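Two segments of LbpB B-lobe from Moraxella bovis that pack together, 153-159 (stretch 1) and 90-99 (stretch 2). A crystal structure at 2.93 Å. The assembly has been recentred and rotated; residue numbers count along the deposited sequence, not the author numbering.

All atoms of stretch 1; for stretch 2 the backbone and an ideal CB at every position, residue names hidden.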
ATOM      1  N   GLY A 153      -9.065   7.618  13.601  1.00 21.94           N
ATOM      2  CA  GLY A 153      -8.421   7.793  12.316  1.00 18.59           C
ATOM      3  C   GLY A 153      -7.885   9.187  12.054  1.00 25.99           C
ATOM      4  O   GLY A 153      -8.031  10.100  12.866  1.00 35.11           O
ATOM      5  N   TYR A 154      -7.266   9.347  10.892  1.00 26.18           N
ATOM      6  CA  TYR A 154      -6.607  10.589  10.534  1.00 25.90           C
ATOM      7  C   TYR A 154      -6.684  10.798   9.035  1.00 27.84           C
ATOM      8  O   TYR A 154      -6.592   9.831   8.262  1.00 28.78           O
ATOM      9  CB  TYR A 154      -5.133  10.529  10.929  1.00 32.38           C
ATOM     10  CG  TYR A 154      -4.872  10.600  12.414  1.00 29.39           C
ATOM     11  CD1 TYR A 154      -4.775   9.449  13.183  1.00 27.23           C
ATOM     12  CD2 TYR A 154      -4.712  11.822  13.045  1.00 29.37           C
ATOM     13  CE1 TYR A 154      -4.530   9.517  14.542  1.00 32.87           C
ATOM     14  CE2 TYR A 154      -4.463  11.900  14.401  1.00 34.20           C
ATOM     15  CZ  TYR A 154      -4.373  10.748  15.148  1.00 38.85           C
ATOM     16  OH  TYR A 154      -4.126  10.840  16.504  1.00 43.03           O
ATOM     17  N   LEU A 155      -6.854  12.058   8.629  1.00 25.54           N
ATOM     18  CA  LEU A 155      -6.706  12.437   7.225  1.00 38.47           C
ATOM     19  C   LEU A 155      -5.453  13.286   7.059  1.00 38.81           C
ATOM     20  O   LEU A 155      -5.159  14.144   7.890  1.00 39.22           O
ATOM     21  CB  LEU A 155      -7.933  13.196   6.716  1.00 39.41           C
ATOM     22  CG  LEU A 155      -8.846  12.413   5.771  1.00 34.19           C
ATOM     23  CD1 LEU A 155     -10.015  11.827   6.530  1.00 30.05           C
ATOM     24  CD2 LEU A 155      -9.342  13.301   4.654  1.00 34.02           C
ATOM     25  N   TYR A 156      -4.709  13.048   5.988  1.00 38.05           N
ATOM     26  CA  TYR A 156      -3.413  13.693   5.832  1.00 35.43           C
ATOM     27  C   TYR A 156      -3.124  14.142   4.402  1.00 32.35           C
ATOM     28  O   TYR A 156      -3.747  13.675   3.436  1.00 23.54           O
ATOM     29  CB  TYR A 156      -2.309  12.738   6.290  1.00 21.98           C
ATOM     30  CG  TYR A 156      -2.277  11.474   5.464  1.00 33.59           C
ATOM     31  CD1 TYR A 156      -1.571  11.423   4.273  1.00 39.86           C
ATOM     32  CD2 TYR A 156      -2.972  10.335   5.861  1.00 40.23           C
ATOM     33  CE1 TYR A 156      -1.544  10.271   3.503  1.00 49.83           C
ATOM     34  CE2 TYR A 156      -2.949   9.176   5.095  1.00 42.18           C
ATOM     35  CZ  TYR A 156      -2.233   9.151   3.915  1.00 53.18           C
ATOM     36  OH  TYR A 156      -2.201   8.006   3.141  1.00 65.02           O
ATOM     37  N   TYR A 157      -2.170  15.059   4.286  1.00 34.82           N
ATOM     38  CA  TYR A 157      -1.514  15.323   3.010  1.00 34.66           C
ATOM     39  C   TYR A 157      -0.086  15.779   3.299  1.00 35.84           C
ATOM     40  O   TYR A 157       0.151  16.574   4.207  1.00 43.89           O
ATOM     41  CB  TYR A 157      -2.280  16.362   2.178  1.00 32.71           C
ATOM     42  CG  TYR A 157      -1.634  17.736   2.129  1.00 32.85           C
ATOM     43  CD1 TYR A 157      -0.533  17.989   1.310  1.00 30.99           C
ATOM     44  CD2 TYR A 157      -2.137  18.787   2.884  1.00 22.90           C
ATOM     45  CE1 TYR A 157       0.058  19.250   1.261  1.00 26.04           C
ATOM     46  CE2 TYR A 157      -1.556  20.052   2.841  1.00 23.22           C
ATOM     47  CZ  TYR A 157      -0.460  20.279   2.030  1.00 33.18           C
ATOM     48  OH  TYR A 157       0.120  21.533   1.988  1.00 30.87           O
ATOM     49  N   TYR A 158       0.864  15.263   2.529  1.00 29.55           N
ATOM     50  CA  TYR A 158       2.266  15.579   2.729  1.00 32.46           C
ATOM     51  C   TYR A 158       3.005  15.595   1.401  1.00 39.34           C
ATOM     52  O   TYR A 158       2.541  15.024   0.412  1.00 37.17           O
ATOM     53  CB  TYR A 158       2.905  14.562   3.677  1.00 36.30           C
ATOM     54  CG  TYR A 158       4.408  14.676   3.805  1.00 32.35           C
ATOM     55  CD1 TYR A 158       4.991  15.786   4.394  1.00 34.32           C
ATOM     56  CD2 TYR A 158       5.243  13.669   3.340  1.00 44.44           C
ATOM     57  CE1 TYR A 158       6.367  15.898   4.516  1.00 48.66           C
ATOM     58  CE2 TYR A 158       6.621  13.770   3.458  1.00 55.71           C
ATOM     59  CZ  TYR A 158       7.177  14.890   4.048  1.00 54.83           C
ATOM     60  OH  TYR A 158       8.542  15.008   4.176  1.00 54.71           O
ATOM     61  N   GLY A 159       4.154  16.260   1.385  1.00 46.03           N
ATOM     62  CA  GLY A 159       4.977  16.322   0.194  1.00 46.20           C
ATOM     63  C   GLY A 159       6.454  16.355   0.530  1.00 42.26           C
ATOM     64  O   GLY A 159       6.871  17.038   1.466  1.00 47.58           O
ATOM     65  N   UNK A  90       2.742  18.909   9.520  1.00 34.23           N
ATOM     66  CA  UNK A  90       3.784  17.898   9.353  1.00 25.86           C
ATOM     67  C   UNK A  90       5.057  18.482   8.744  1.00 37.13           C
ATOM     68  O   UNK A  90       5.007  19.161   7.716  1.00 42.23           O
ATOM     69  CB  UNK A  90       3.269  16.754   8.477  1.00 25.86           C
ATOM     70  N   UNK A  91       6.196  18.212   9.377  1.00 48.64           N
ATOM     71  CA  UNK A  91       7.484  18.633   8.834  1.00 55.59           C
ATOM     72  C   UNK A  91       8.233  17.423   8.286  1.00 54.77           C
ATOM     73  O   UNK A  91       9.340  17.546   7.753  1.00 44.70           O
ATOM     74  CB  UNK A  91       8.318  19.344   9.901  1.00 55.59           C
ATOM     75  N   UNK A  92       7.615  16.254   8.432  1.00 53.66           N
ATOM     76  CA  UNK A  92       8.111  15.017   7.844  1.00 50.47           C
ATOM     77  C   UNK A  92       6.949  14.062   7.582  1.00 46.98           C
ATOM     78  O   UNK A  92       5.817  14.316   8.002  1.00 47.33           O
ATOM     79  CB  UNK A  92       9.150  14.363   8.757  1.00 50.47           C
ATOM     80  N   UNK A  93       7.229  12.969   6.881  1.00 44.77           N
ATOM     81  CA  UNK A  93       6.214  11.951   6.629  1.00 32.30           C
ATOM     82  C   UNK A  93       5.519  11.521   7.927  1.00 30.10           C
ATOM     83  O   UNK A  93       6.123  10.865   8.776  1.00 37.80           O
ATOM     84  CB  UNK A  93       6.845  10.738   5.943  1.00 32.30           C
ATOM     85  N   UNK A  94       4.236  11.891   8.076  1.00 32.51           N
ATOM     86  CA  UNK A  94       3.446  11.745   9.304  1.00 38.05           C
ATOM     87  C   UNK A  94       2.918  10.328   9.519  1.00 40.20           C
ATOM     88  O   UNK A  94       2.396  10.031  10.592  1.00 47.25           O
ATOM     89  CB  UNK A  94       2.269  12.722   9.277  1.00 38.05           C
ATOM     90  N   UNK A  95       3.023   9.475   8.506  1.00 36.94           N
ATOM     91  CA  UNK A  95       2.426   8.137   8.575  1.00 36.55           C
ATOM     92  C   UNK A  95       3.082   7.174   9.572  1.00 25.29           C
ATOM     93  O   UNK A  95       2.380   6.469  10.285  1.00 27.69           O
ATOM     94  CB  UNK A  95       2.472   7.504   7.183  1.00 36.55           C
ATOM     95  N   UNK A  96       4.425   7.129   9.618  1.00 34.33           N
ATOM     96  CA  UNK A  96       5.076   6.420  10.734  1.00 39.42           C
ATOM     97  C   UNK A  96       4.432   6.767  12.081  1.00 37.34           C
ATOM     98  O   UNK A  96       3.924   5.882  12.790  1.00 28.77           O
ATOM     99  CB  UNK A  96       6.568   6.758  10.774  1.00 39.42           C
ATOM    100  N   UNK A  97       4.444   8.059  12.403  1.00 31.54           N
ATOM    101  CA  UNK A  97       3.845   8.580  13.625  1.00 32.66           C
ATOM    102  C   UNK A  97       2.398   8.111  13.865  1.00 42.86           C
ATOM    103  O   UNK A  97       2.060   7.677  14.971  1.00 47.70           O
ATOM    104  CB  UNK A  97       3.881  10.109  13.585  1.00 32.66           C
ATOM    105  N   UNK A  98       1.543   8.217  12.848  1.00 24.42           N
ATOM    106  CA  UNK A  98       0.127   7.907  13.018  1.00 21.25           C
ATOM    107  C   UNK A  98      -0.096   6.408  13.182  1.00 31.08           C
ATOM    108  O   UNK A  98      -0.916   5.968  14.001  1.00 42.74           O
ATOM    109  CB  UNK A  98      -0.678   8.429  11.826  1.00 21.25           C
ATOM    110  N   UNK A  99       0.641   5.629  12.399  1.00 23.69           N
ATOM    111  CA  UNK A  99       0.558   4.180  12.458  1.00 31.35           C
ATOM    112  C   UNK A  99       0.970   3.735  13.852  1.00 37.90           C
ATOM    113  O   UNK A  99       0.383   2.819  14.435  1.00 32.66           O
ATOM    114  CB  UNK A  99       1.435   3.527  11.387  1.00 31.35           C
TER

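Stretch 1 is a strand whose alternate residues Tyr154, Tyr156 and Tyr158 direct CA-to-CB toward stretch 2, offering three aromatic rings and no charged group. Aliphatic groups should therefore suit the facing positions, and no hydrogen bond joins the two stretches.

At position 90, CA-to-CB points toward the strand, and the ideal CB lies 4.5 Å from Tyr158 CD1. A small or slender apolar side chain would suit; the deposited residue is Ala90, whose methyl stays at the margin of the contact.

Position 91 points away, with nothing of stretch 1 within 5.5 Å of its ideal CB, so choice is wide. It is His91, which nears the ring through its backbone.

Position 92 also points away, its ideal CB 4.7 Å from Tyr158 OH. Its extended backbone (phi/psi -152/171) is compatible with beta-branched residues, among many others. Thr92 is found, and it is its backbone that packs, Thr92 C lying 3.6 Å from Tyr158 CE1 over the ring face.

At position 93 the backbone itself crosses that face. CA-to-CB runs sideways, with the ideal CB 3.9 Å from Tyr158 CE2, so small, polar or flexible side chains that continue past the ring would all serve. Asn93 occupies it: N lies 3.4 Å from Tyr158 CZ, and CA sits 3.9 Å from the centroid of the Tyr158 ring, a CH-pi contact.

Position 94 points toward the strand, with its ideal CB 5.5 Å from Tyr156 CB. Its phi of -79° admits proline, though a modest aliphatic residue would also fit. Pro94 places CD 3.9 Å from Tyr158 CB, and its O accepts a backbone hydrogen bond from N of residue 98 (3.0 Å).

Position 95 is helical and points toward stretch 1, but its ideal CB has no neighbour there within 5.5 Å. A longer apolar chain, such as leucine or methionine, could bridge the gap to Tyr156. Leu95 does so, its CD1 lying 4.0 Å from the Tyr156 ring centroid, over the face.

Positions 96 and 97 are out of reach and unconstrained by stretch 1; they are Pro96 and Ala97.

Position 98, one helical turn beyond 95, points toward Tyr154, its ideal CB 4.4 Å from Tyr154 CD1. Leucine, isoleucine or methionine could cover the ring. Leu98 sets CD2 3.7 Å from the Tyr154 ring centroid, only 10° off the ring normal.

Position 99 is again out of reach. Thr99 turns to its own helix, where OG1 donates to Leu95 O at 2.5 Å.

Stretch 2 90-99: AHTNPLPALT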
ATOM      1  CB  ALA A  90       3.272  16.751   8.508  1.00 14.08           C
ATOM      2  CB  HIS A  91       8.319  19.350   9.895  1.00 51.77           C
ATOM      3  CG  HIS A  91       7.544  20.352  10.700  1.00 59.18           C
ATOM      4  ND1 HIS A  91       7.367  21.653  10.291  1.00 62.26           N
ATOM      5  CD2 HIS A  91       6.910  20.237  11.887  1.00 60.23           C
ATOM      6  CE1 HIS A  91       6.646  22.302  11.193  1.00 57.97           C
ATOM      7  NE2 HIS A  91       6.357  21.462  12.174  1.00 60.00           N
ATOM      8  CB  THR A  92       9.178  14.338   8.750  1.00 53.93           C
ATOM      9  OG1 THR A  92       9.247  12.936   8.457  1.00 60.94           O
ATOM     10  CG2 THR A  92       8.840  14.519  10.222  1.00 43.84           C
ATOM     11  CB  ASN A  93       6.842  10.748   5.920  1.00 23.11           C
ATOM     12  CG  ASN A  93       5.821   9.708   5.525  1.00 35.70           C
ATOM     13  OD1 ASN A  93       4.626   9.997   5.433  1.00 43.20           O
ATOM     14  ND2 ASN A  93       6.285   8.486   5.285  1.00 43.42           N
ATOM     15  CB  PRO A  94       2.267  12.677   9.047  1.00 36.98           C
ATOM     16  CG  PRO A  94       2.061  12.573   7.575  1.00 26.83           C
ATOM     17  CD  PRO A  94       3.444  12.502   6.993  1.00 35.34           C
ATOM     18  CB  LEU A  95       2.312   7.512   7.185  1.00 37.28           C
ATOM     19  CG  LEU A  95       1.033   7.999   6.501  1.00 40.18           C
ATOM     20  CD1 LEU A  95       1.310   8.659   5.159  1.00 40.30           C
ATOM     21  CD2 LEU A  95       0.038   6.864   6.366  1.00 43.00           C
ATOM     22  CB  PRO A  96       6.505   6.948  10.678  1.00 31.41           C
ATOM     23  CG  PRO A  96       6.728   7.188   9.203  1.00 25.20           C
ATOM     24  CD  PRO A  96       5.393   7.558   8.590  1.00 20.62           C
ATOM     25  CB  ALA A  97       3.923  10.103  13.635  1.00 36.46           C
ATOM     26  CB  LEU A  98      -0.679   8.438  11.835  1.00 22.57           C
ATOM     27  CG  LEU A  98      -0.522   9.932  11.527  1.00 30.36           C
ATOM     28  CD1 LEU A  98      -1.100  10.261  10.163  1.00 29.40           C
ATOM     29  CD2 LEU A  98      -1.158  10.803  12.601  1.00 27.44           C
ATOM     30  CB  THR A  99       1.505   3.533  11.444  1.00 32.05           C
ATOM     31  OG1 THR A  99       1.366   4.175  10.171  1.00 34.59           O
ATOM     32  CG2 THR A  99       1.197   2.055  11.300  1.00 34.59           C
TER
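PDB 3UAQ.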